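Local coordinates for putative uncharacterized protein PH1780 (Pyrococcus horikoshii, PDB 2YZQ) that is of unknown function but carries four CBS motifs and binds S-adenosylmethionine, which suggests that it senses this or a related adenosyl ligand, at residues Lys81-Met86 and Asp272-Leu277; Asp111-Tyr116 and Leu245-Tyr250. All blocks are in the same frame, centred on the assembly; numbering follows the deposited sequence.

Contact 1: residues Lys81-Met86 and Asp272-Leu277; sequences KAAKLM and DLLKVL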
# COMPACT_ATOMS: atom_id res chain seq x y z
N LYS A 81 -14.44 -3.60 -9.96
CA LYS A 81 -15.18 -2.42 -9.50
C LYS A 81 -14.52 -1.80 -8.27
O LYS A 81 -14.40 -0.58 -8.18
CB LYS A 81 -16.63 -2.80 -9.19
CG LYS A 81 -17.49 -1.63 -8.74
CD LYS A 81 -18.95 -2.04 -8.60
CE LYS A 81 -19.79 -0.89 -8.10
NZ LYS A 81 -19.67 0.31 -8.97
N ALA A 82 -14.12 -2.64 -7.32
CA ALA A 82 -13.48 -2.16 -6.10
C ALA A 82 -12.12 -1.53 -6.42
O ALA A 82 -11.74 -0.52 -5.83
CB ALA A 82 -13.31 -3.31 -5.11
N ALA A 83 -11.39 -2.13 -7.35
CA ALA A 83 -10.09 -1.61 -7.73
C ALA A 83 -10.24 -0.22 -8.35
O ALA A 83 -9.46 0.69 -8.06
CB ALA A 83 -9.40 -2.56 -8.71
N LYS A 84 -11.24 -0.07 -9.21
CA LYS A 84 -11.50 1.21 -9.87
C LYS A 84 -11.78 2.31 -8.86
O LYS A 84 -11.33 3.44 -9.01
CB LYS A 84 -12.69 1.09 -10.83
CG LYS A 84 -12.38 0.34 -12.12
CD LYS A 84 -13.61 0.21 -13.00
CE LYS A 84 -14.23 1.56 -13.33
NZ LYS A 84 -13.28 2.46 -14.05
N LEU A 85 -12.54 1.98 -7.81
CA LEU A 85 -12.86 2.96 -6.78
C LEU A 85 -11.61 3.34 -5.99
O LEU A 85 -11.41 4.50 -5.66
CB LEU A 85 -13.93 2.41 -5.84
CG LEU A 85 -15.35 2.37 -6.41
CD1 LEU A 85 -16.28 1.63 -5.46
CD2 LEU A 85 -15.84 3.79 -6.63
N MET A 86 -10.77 2.35 -5.69
CA MET A 86 -9.55 2.63 -4.94
C MET A 86 -8.66 3.58 -5.73
O MET A 86 -8.08 4.50 -5.16
CB MET A 86 -8.79 1.33 -4.67
CG MET A 86 -9.53 0.37 -3.75
SD MET A 86 -8.57 -1.13 -3.51
CE MET A 86 -9.55 -1.97 -2.25
N ASP A 272 -0.24 -0.10 -7.79
CA ASP A 272 -0.10 -0.15 -9.24
C ASP A 272 -0.66 -1.44 -9.82
O ASP A 272 -1.10 -1.48 -10.97
CB ASP A 272 1.37 -0.01 -9.64
CG ASP A 272 1.93 1.36 -9.30
OD1 ASP A 272 1.29 2.36 -9.67
OD2 ASP A 272 3.02 1.43 -8.68
N LEU A 273 -0.64 -2.50 -9.01
CA LEU A 273 -1.15 -3.78 -9.46
C LEU A 273 -2.67 -3.74 -9.64
O LEU A 273 -3.23 -4.55 -10.39
CB LEU A 273 -0.74 -4.87 -8.47
CG LEU A 273 0.77 -5.12 -8.43
CD1 LEU A 273 1.10 -6.20 -7.41
CD2 LEU A 273 1.26 -5.54 -9.81
N LEU A 274 -3.33 -2.80 -8.98
CA LEU A 274 -4.79 -2.67 -9.10
C LEU A 274 -5.17 -2.37 -10.55
O LEU A 274 -6.25 -2.73 -11.01
CB LEU A 274 -5.30 -1.55 -8.20
CG LEU A 274 -5.10 -1.71 -6.69
CD1 LEU A 274 -5.59 -0.46 -5.99
CD2 LEU A 274 -5.84 -2.94 -6.19
N LYS A 275 -4.28 -1.71 -11.27
CA LYS A 275 -4.54 -1.36 -12.66
C LYS A 275 -4.71 -2.59 -13.55
O LYS A 275 -5.32 -2.52 -14.62
CB LYS A 275 -3.42 -0.47 -13.19
CG LYS A 275 -3.21 0.79 -12.35
CD LYS A 275 -2.14 1.68 -12.95
CE LYS A 275 -0.78 1.00 -12.97
NZ LYS A 275 0.21 1.86 -13.68
N VAL A 276 -4.17 -3.71 -13.10
CA VAL A 276 -4.28 -4.95 -13.85
C VAL A 276 -5.74 -5.40 -13.91
O VAL A 276 -6.19 -5.97 -14.91
CB VAL A 276 -3.45 -6.07 -13.20
CG1 VAL A 276 -3.64 -7.38 -13.95
CG2 VAL A 276 -1.98 -5.67 -13.18
N LEU A 277 -6.48 -5.13 -12.84
CA LEU A 277 -7.89 -5.51 -12.76
C LEU A 277 -8.80 -4.68 -13.66
O LEU A 277 -9.93 -5.06 -13.93
CB LEU A 277 -8.38 -5.41 -11.31
CG LEU A 277 -7.90 -6.52 -10.38
CD1 LEU A 277 -8.19 -6.14 -8.93
CD2 LEU A 277 -8.60 -7.82 -10.74
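A83 of helix 79-89 meets both L274 and L277, while M86, one turn further along the helix, meets L274. The CA atoms of A83 and L274 are 5.6 Å apart, so the two backbones come close at the methyl group of A83.

The apolar contacts fall into two groups. Around A83, the methyl CB lies 3.8 Å from CD1 of L277 and 4.3 Å from CB of L274.

The second group is M86 with L274. Here CD1 of L274 touches M86 at two points, 3.9 Å from CB and 3.9 Å from SD. M86 is extended beyond CG (chi2 179°), which carries SD along to the leucine methyl. The two side chains cross at about a right angle.

One contact is of another kind. CB of A83 rests 3.9 Å from the backbone O of L274. The hydrogen-bond partner of that oxygen is N of L277, in its own segment, and not a group across the contact.

M86 leans on L107 of strand 103-108, and L274 packs on I112 of helix 109-117. The polar ends of D272 and K275 are engaged elsewhere, D272 with R269 and Q133 and K275 with O of Y131.

No polar pair links the two segments. Cohesion between them rests on shape and van der Waals contact, and the small A83 is consistent with the close approach of the C-terminal segment.

Contact 2: residues Asp111-Tyr116 and Leu245-Tyr250; sequences DIIRRY and LKMAKY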
# COMPACT_ATOMS: atom_id res chain seq x y z
N ASP A 111 -5.24 -6.95 1.00
CA ASP A 111 -6.03 -8.16 0.82
C ASP A 111 -5.98 -8.63 -0.63
O ASP A 111 -5.86 -9.83 -0.90
CB ASP A 111 -7.50 -7.92 1.19
CG ASP A 111 -7.70 -7.64 2.66
OD1 ASP A 111 -7.00 -8.24 3.49
OD2 ASP A 111 -8.59 -6.81 2.97
N ILE A 112 -6.08 -7.69 -1.56
CA ILE A 112 -6.05 -8.04 -2.97
C ILE A 112 -4.71 -8.66 -3.34
O ILE A 112 -4.65 -9.64 -4.07
CB ILE A 112 -6.36 -6.81 -3.85
CG1 ILE A 112 -7.79 -6.35 -3.58
CG2 ILE A 112 -6.16 -7.15 -5.32
CD1 ILE A 112 -8.23 -5.14 -4.38
N ILE A 113 -3.62 -8.09 -2.83
CA ILE A 113 -2.29 -8.61 -3.12
C ILE A 113 -2.07 -10.01 -2.54
O ILE A 113 -1.71 -10.94 -3.26
CB ILE A 113 -1.19 -7.68 -2.54
CG1 ILE A 113 -1.28 -6.30 -3.18
CG2 ILE A 113 0.19 -8.31 -2.75
CD1 ILE A 113 -1.22 -6.31 -4.69
N ARG A 114 -2.31 -10.14 -1.24
CA ARG A 114 -2.10 -11.40 -0.53
C ARG A 114 -3.08 -12.54 -0.81
O ARG A 114 -2.67 -13.69 -0.93
CB ARG A 114 -2.07 -11.13 0.98
CG ARG A 114 -0.93 -10.22 1.43
CD ARG A 114 -1.13 -9.74 2.86
NE ARG A 114 -2.28 -8.85 2.97
CZ ARG A 114 -2.62 -8.20 4.08
NH1 ARG A 114 -1.90 -8.34 5.18
NH2 ARG A 114 -3.68 -7.40 4.08
N ARG A 115 -4.36 -12.21 -0.90
CA ARG A 115 -5.38 -13.24 -1.11
C ARG A 115 -5.76 -13.50 -2.56
O ARG A 115 -6.32 -14.54 -2.88
CB ARG A 115 -6.65 -12.86 -0.34
CG ARG A 115 -6.43 -12.70 1.16
CD ARG A 115 -7.65 -12.08 1.83
NE ARG A 115 -7.44 -11.93 3.27
CZ ARG A 115 -8.26 -11.26 4.08
NH1 ARG A 115 -9.34 -10.67 3.61
NH2 ARG A 115 -7.98 -11.18 5.38
N TYR A 116 -5.44 -12.55 -3.44
CA TYR A 116 -5.81 -12.70 -4.84
C TYR A 116 -4.63 -12.81 -5.80
O TYR A 116 -4.35 -13.89 -6.33
CB TYR A 116 -6.72 -11.54 -5.24
CG TYR A 116 -7.26 -11.62 -6.65
CD1 TYR A 116 -8.01 -12.72 -7.06
CD2 TYR A 116 -7.05 -10.59 -7.55
CE1 TYR A 116 -8.54 -12.79 -8.35
CE2 TYR A 116 -7.57 -10.64 -8.84
CZ TYR A 116 -8.31 -11.74 -9.23
OH TYR A 116 -8.83 -11.80 -10.50
N LEU A 245 3.69 -12.31 -4.85
CA LEU A 245 4.26 -13.33 -3.97
C LEU A 245 5.34 -12.71 -3.09
O LEU A 245 5.41 -13.00 -1.89
CB LEU A 245 4.86 -14.47 -4.80
CG LEU A 245 3.92 -15.61 -5.19
CD1 LEU A 245 3.69 -16.50 -3.99
CD2 LEU A 245 2.61 -15.06 -5.71
N LYS A 246 6.17 -11.85 -3.68
CA LYS A 246 7.24 -11.20 -2.93
C LYS A 246 6.67 -10.18 -1.94
O LYS A 246 7.14 -10.08 -0.81
CB LYS A 246 8.21 -10.50 -3.89
CG LYS A 246 8.99 -11.46 -4.78
CD LYS A 246 9.96 -10.70 -5.69
CE LYS A 246 10.77 -11.64 -6.57
NZ LYS A 246 11.71 -12.50 -5.78
N MET A 247 5.66 -9.43 -2.36
CA MET A 247 5.04 -8.45 -1.48
C MET A 247 4.46 -9.15 -0.25
O MET A 247 4.59 -8.66 0.87
CB MET A 247 3.94 -7.68 -2.21
CG MET A 247 4.46 -6.77 -3.31
SD MET A 247 3.13 -5.89 -4.15
CE MET A 247 4.06 -4.57 -4.94
N ALA A 248 3.81 -10.29 -0.48
CA ALA A 248 3.21 -11.05 0.61
C ALA A 248 4.27 -11.69 1.50
O ALA A 248 4.20 -11.61 2.73
CB ALA A 248 2.29 -12.13 0.05
N LYS A 249 5.26 -12.31 0.87
CA LYS A 249 6.34 -12.99 1.59
C LYS A 249 7.14 -12.07 2.52
O LYS A 249 7.43 -12.42 3.66
CB LYS A 249 7.29 -13.64 0.58
CG LYS A 249 8.52 -14.29 1.20
CD LYS A 249 9.39 -14.94 0.13
CE LYS A 249 8.62 -16.03 -0.61
NZ LYS A 249 9.46 -16.68 -1.65
N TYR A 250 7.48 -10.89 2.02
CA TYR A 250 8.28 -9.93 2.77
C TYR A 250 7.45 -8.84 3.45
O TYR A 250 8.01 -7.99 4.16
CB TYR A 250 9.31 -9.29 1.85
CG TYR A 250 10.26 -10.30 1.23
CD1 TYR A 250 11.24 -10.92 2.00
CD2 TYR A 250 10.17 -10.64 -0.12
CE1 TYR A 250 12.11 -11.86 1.44
CE2 TYR A 250 11.03 -11.57 -0.69
CZ TYR A 250 11.99 -12.18 0.10
OH TYR A 250 12.84 -13.11 -0.46
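I113 and M247 cross obliquely, and the branch methyl of the isoleucine makes the contact. CG2 of I113 sits 3.8 Å from CB of M247 and 4.1 Å from its SD. With CG1 beside the backbone N (chi1 -62°), CG2 is turned anti to that N and out to M247. M247 runs extended beyond CG, and its sulfur passes along the same methyl.

R114 and A248 form the outer half of the contact. Their CA atoms are 5.4 Å apart. The aliphatic part of the arginine does the touching: CG of R114 lies 4.0 Å from CB of A248.

The R114 chain then bends at chi3 (-67°). Its NE is hydrogen-bonded to O of G110, and NH2 lies 3.5 Å from OD1 of D111 in a salt bridge. R115 pairs with the same oxygen by charge alone, with OD1 over one face of its guanidinium.

D270 packs against both I113 and M247. On the ligand side, Y250 touches the bound S-adenosylmethionine, and the side chain of M247 is about 8 Å from the ligand.

CBS domains usually pair in tandem as Bateman modules. This helix-to-helix contact joins the second CBS range to the fourth, so it probably packs one such module against the other, beside the ligand pocket.

Overall arrangement
Contacts 1 and 2 have centres 15 Å apart and join the same two CBS motifs, the second and the fourth. In chain order the segments run 81-86, 111-116, 245-250 and 272-277, so the segments of contact 2 lie between those of contact 1 in the sequence. Helix 79-89 meets the C-terminal segment, and helix 109-117 meets helix 240-250. The contacts also touch directly: CD1 of L273 lies 3.6 Å from CD1 of I113, and CD2 of L277 lies 3.6 Å from CE2 of Y116. Together they form one largely apolar interface between sequence-distant motifs. Y250, on the same helix segment as M247 and A248, lines the S-adenosylmethionine pocket.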